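Long-range contacts in putative uronate isomerase (Thermotoga maritima, PDB 4NAR), which is of unproven function but may act as a lactate racemase: residues V29-V35 / D141-F147; L67-G71 / I165-I170. Residue numbers count along the deposited sequence, not the author numbering.

Overall arrangement
Both contacts are buried and reach the same mixed sheet: interaction 1 joins two of its strands, and interaction 2 sets a loop against the end of a third. Their centres are about 16 Å apart. Interaction 1 joins the parallel strands within 29-35 and 141-147, centred about 23 Å from the centre of the chain; interaction 2 lies deeper, about 9 Å from it, where 67-71 meets the turns of 165-170. They join directly: L67 N lies 2.8 Å from V34 O, a probable hydrogen bond between neighbouring strands, and I165 CD1 packs 3.7 Å from V35 O. A sulfate beside G71 and an acetate beside I165, probably from the crystallisation solution, may mark a pocket at interaction 2.

Interaction 1: residues V29-V35 / D141-F147; sequences VKKVLVV and DFDAIFF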
# COMPACT_ATOMS: atom_id res chain seq x y z
N VAL A 29 2.47 3.14 31.34
CA VAL A 29 2.29 4.00 30.18
C VAL A 29 2.35 5.47 30.51
O VAL A 29 1.41 6.04 31.07
CB VAL A 29 0.97 3.72 29.44
CG1 VAL A 29 1.18 2.67 28.35
CG2 VAL A 29 -0.11 3.28 30.43
N LYS A 30 3.48 6.09 30.19
CA LYS A 30 3.53 7.54 30.16
C LYS A 30 3.71 7.99 28.71
O LYS A 30 2.98 8.86 28.25
CB LYS A 30 4.60 8.13 31.10
CG LYS A 30 5.73 7.18 31.43
CD LYS A 30 6.59 7.68 32.60
CE LYS A 30 7.51 8.83 32.19
NZ LYS A 30 8.91 8.64 32.71
N LYS A 31 4.64 7.36 27.99
CA LYS A 31 4.94 7.68 26.59
C LYS A 31 4.56 6.52 25.66
O LYS A 31 5.06 5.39 25.80
CB LYS A 31 6.44 7.97 26.44
CG LYS A 31 6.84 9.44 26.35
CD LYS A 31 7.65 9.65 25.07
CE LYS A 31 8.81 10.63 25.24
NZ LYS A 31 9.59 10.72 23.96
N VAL A 32 3.70 6.81 24.68
CA VAL A 32 3.20 5.81 23.74
C VAL A 32 3.35 6.31 22.29
O VAL A 32 3.28 7.51 22.04
CB VAL A 32 1.71 5.52 24.06
CG1 VAL A 32 0.85 5.47 22.82
CG2 VAL A 32 1.58 4.25 24.90
N LEU A 33 3.56 5.40 21.35
CA LEU A 33 3.61 5.75 19.93
C LEU A 33 2.57 4.96 19.14
O LEU A 33 2.49 3.72 19.26
CB LEU A 33 5.01 5.50 19.34
CG LEU A 33 5.22 5.74 17.83
CD1 LEU A 33 4.96 7.20 17.45
CD2 LEU A 33 6.62 5.33 17.39
N VAL A 34 1.79 5.67 18.33
CA VAL A 34 0.84 5.02 17.45
C VAL A 34 1.23 5.26 16.00
O VAL A 34 1.21 6.39 15.50
CB VAL A 34 -0.63 5.47 17.70
CG1 VAL A 34 -1.59 4.81 16.69
CG2 VAL A 34 -1.06 5.15 19.12
N VAL A 35 1.60 4.17 15.32
CA VAL A 35 1.90 4.18 13.90
C VAL A 35 0.62 3.79 13.14
O VAL A 35 0.01 2.75 13.43
CB VAL A 35 3.09 3.23 13.57
CG1 VAL A 35 3.40 3.24 12.08
CG2 VAL A 35 4.35 3.63 14.37
N ASP A 141 12.36 6.50 23.76
CA ASP A 141 11.89 5.93 25.02
C ASP A 141 10.37 5.72 25.09
O ASP A 141 9.69 6.33 25.92
CB ASP A 141 12.37 6.78 26.21
CG ASP A 141 11.97 8.27 26.08
OD1 ASP A 141 11.38 8.66 25.05
OD2 ASP A 141 12.27 9.06 27.02
N PHE A 142 9.83 4.85 24.24
CA PHE A 142 8.39 4.55 24.33
C PHE A 142 8.12 3.33 25.19
O PHE A 142 8.92 2.39 25.22
CB PHE A 142 7.75 4.39 22.95
CG PHE A 142 7.63 5.69 22.19
CD1 PHE A 142 6.75 6.68 22.63
CD2 PHE A 142 8.42 5.93 21.06
CE1 PHE A 142 6.65 7.90 21.95
CE2 PHE A 142 8.33 7.15 20.37
CZ PHE A 142 7.44 8.14 20.81
N ASP A 143 7.01 3.35 25.91
CA ASP A 143 6.62 2.21 26.73
C ASP A 143 5.85 1.20 25.90
O ASP A 143 5.87 -0.00 26.18
CB ASP A 143 5.79 2.67 27.93
CG ASP A 143 6.58 3.52 28.90
OD1 ASP A 143 6.10 4.62 29.26
OD2 ASP A 143 7.69 3.08 29.32
N ALA A 144 5.16 1.69 24.87
CA ALA A 144 4.46 0.81 23.95
C ALA A 144 4.34 1.47 22.60
O ALA A 144 4.23 2.71 22.49
CB ALA A 144 3.08 0.44 24.49
N ILE A 145 4.39 0.64 21.56
CA ILE A 145 4.20 1.11 20.20
C ILE A 145 3.08 0.28 19.59
O ILE A 145 3.14 -0.95 19.57
CB ILE A 145 5.45 0.95 19.36
CG1 ILE A 145 6.64 1.61 20.07
CG2 ILE A 145 5.24 1.57 17.99
CD1 ILE A 145 7.92 1.64 19.24
N PHE A 146 2.06 0.97 19.09
CA PHE A 146 0.88 0.32 18.54
C PHE A 146 0.85 0.57 17.06
O PHE A 146 0.82 1.71 16.62
CB PHE A 146 -0.37 0.91 19.18
CG PHE A 146 -0.35 0.86 20.68
CD1 PHE A 146 0.05 1.96 21.42
CD2 PHE A 146 -0.71 -0.31 21.36
CE1 PHE A 146 0.08 1.92 22.82
CE2 PHE A 146 -0.69 -0.36 22.74
CZ PHE A 146 -0.29 0.75 23.48
N PHE A 147 0.87 -0.50 16.28
CA PHE A 147 0.81 -0.35 14.84
C PHE A 147 -0.60 -0.75 14.39
O PHE A 147 -0.95 -1.94 14.42
CB PHE A 147 1.83 -1.28 14.17
CG PHE A 147 3.27 -1.01 14.55
CD1 PHE A 147 4.11 -0.29 13.69
CD2 PHE A 147 3.81 -1.51 15.75
CE1 PHE A 147 5.46 -0.06 14.02
CE2 PHE A 147 5.15 -1.28 16.08
CZ PHE A 147 5.98 -0.57 15.22
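Just before strand 31-35 begins, D143 holds the backbone: its OD1 accepts K30 N at 3.1 Å and, weakly, K31 N at 3.4 Å. The main chain of K31 answers, since D143 N donates to K31 O at 2.8 Å. The K31 side chain adds a salt bridge, K31 NZ to D141 OD1, 2.9 Å, and the same ammonium makes an off-centre cation-pi contact with the F142 ring, 5.0 Å from the centroid. V32 points to the face that carries A144 and F146, setting CG2 3.5 Å from CE1 at the edge of the F146 ring. With L33 the regular parallel pairing is established: L33 N donates to A144 O (3.0 Å), and L33 O receives F146 N (2.8 Å). These are adjacent central strands of a mixed sheet, with 63-68 flanking one and 217-227 the other. L33 CB sits squarely over the F142 ring, a CH-pi contact 3.6 Å from its centroid. V34 shares the V32 side, its CG2 4.1 Å from F146 CD1, while helix 45-58 brings L52 and L56 onto F146. V35 N donates to F146 O at 2.9 Å, and V35 CB rests 3.7 Å from F147 CD1.

Interaction 2: residues L67-G71 / I165-I170; sequences LNASG and IVIPGI
A buried junction at the C-terminal end of strand 63-68 lies beside a bound sulfate and acetate, probably from the crystallisation solution, that may mark a pocket of the lactate racemase N-terminal domain. L67 and N68 are extended; A69 centres an inverse gamma turn (phi/psi -74/78), with a weak 2.8 Å bond from S70 N to N68 O, and G71 follows at positive phi (60/-136). Segment 165-170 curls through a cis peptide before P168 and is closed by I170 N bonding V166 O at 2.9 Å. The backbones come nearest at A69 and G169, CA to CA 4.2 Å. The single hydrogen bond between the segments runs from G71 N to G169 O at 3.0 Å, nearly linear (171°), and G71 CA makes a CH contact with P168 O at 3.6 Å. Alongside, I170, chi1 p, sets CG2 3.6 Å from L67 CD1 and 4.1 Å from A69 CB, while I165, chi1 t, places CG1 3.7 Å from A69 CB. S70, chi1 p, turns back, OG donating to G71 O at 2.7 Å. A CB on G169 would come 3.1 Å from A69 CB and clash with I165 O, so the close CA approach depends on glycine.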
# COMPACT_ATOMS: atom_id res chain seq x y z
N LEU A 67 2.57 8.48 14.29
CA LEU A 67 3.47 8.47 13.14
C LEU A 67 2.67 7.99 11.94
O LEU A 67 2.07 6.90 11.94
CB LEU A 67 4.67 7.53 13.37
CG LEU A 67 6.08 7.86 12.84
CD1 LEU A 67 6.86 6.58 12.63
CD2 LEU A 67 6.10 8.71 11.56
N ASN A 68 2.67 8.83 10.91
CA ASN A 68 2.01 8.51 9.67
C ASN A 68 2.89 7.58 8.85
O ASN A 68 3.95 7.99 8.37
CB ASN A 68 1.77 9.80 8.88
CG ASN A 68 1.06 9.55 7.57
OD1 ASN A 68 -0.07 9.04 7.55
ND2 ASN A 68 1.72 9.89 6.46
N ALA A 69 2.45 6.33 8.68
CA ALA A 69 3.17 5.38 7.83
C ALA A 69 2.97 5.74 6.36
O ALA A 69 2.17 5.09 5.65
CB ALA A 69 2.72 3.95 8.11
N SER A 70 3.69 6.76 5.89
CA SER A 70 3.45 7.32 4.56
C SER A 70 3.96 6.49 3.36
O SER A 70 3.41 6.57 2.25
CB SER A 70 4.10 8.71 4.47
OG SER A 70 5.52 8.58 4.36
N GLY A 71 5.01 5.71 3.58
CA GLY A 71 5.78 5.21 2.44
C GLY A 71 6.32 6.41 1.65
O GLY A 71 6.79 7.38 2.25
N ILE A 165 3.28 -2.16 7.26
CA ILE A 165 3.23 -0.85 7.88
C ILE A 165 4.62 -0.36 8.31
O ILE A 165 4.86 0.85 8.40
CB ILE A 165 2.25 -0.81 9.06
CG1 ILE A 165 2.06 0.63 9.53
CG2 ILE A 165 2.74 -1.70 10.19
CD1 ILE A 165 0.78 0.85 10.34
N VAL A 166 5.55 -1.28 8.59
CA VAL A 166 6.90 -0.87 8.91
C VAL A 166 7.67 -0.59 7.61
O VAL A 166 8.28 0.47 7.45
CB VAL A 166 7.65 -1.93 9.75
CG1 VAL A 166 9.07 -1.45 10.06
CG2 VAL A 166 6.89 -2.26 11.03
N ILE A 167 7.63 -1.55 6.69
CA ILE A 167 8.26 -1.42 5.38
C ILE A 167 7.21 -1.73 4.31
O ILE A 167 6.72 -2.87 4.27
CB ILE A 167 9.42 -2.42 5.20
CG1 ILE A 167 10.43 -2.26 6.34
CG2 ILE A 167 10.10 -2.21 3.84
CD1 ILE A 167 11.48 -3.33 6.36
N PRO A 168 6.89 -0.76 3.43
CA PRO A 168 7.56 0.55 3.26
C PRO A 168 7.12 1.67 4.20
O PRO A 168 7.74 2.74 4.16
CB PRO A 168 7.15 0.96 1.83
CG PRO A 168 5.74 0.38 1.70
CD PRO A 168 5.83 -0.97 2.42
N GLY A 169 6.09 1.43 5.00
CA GLY A 169 5.42 2.47 5.78
C GLY A 169 6.27 3.57 6.40
O GLY A 169 5.98 4.77 6.23
N ILE A 170 7.31 3.18 7.13
CA ILE A 170 8.14 4.15 7.82
C ILE A 170 9.62 3.85 7.56
O ILE A 170 10.48 4.02 8.44
CB ILE A 170 7.86 4.13 9.33
CG1 ILE A 170 8.08 2.71 9.87
CG2 ILE A 170 6.43 4.64 9.62
CD1 ILE A 170 7.84 2.55 11.33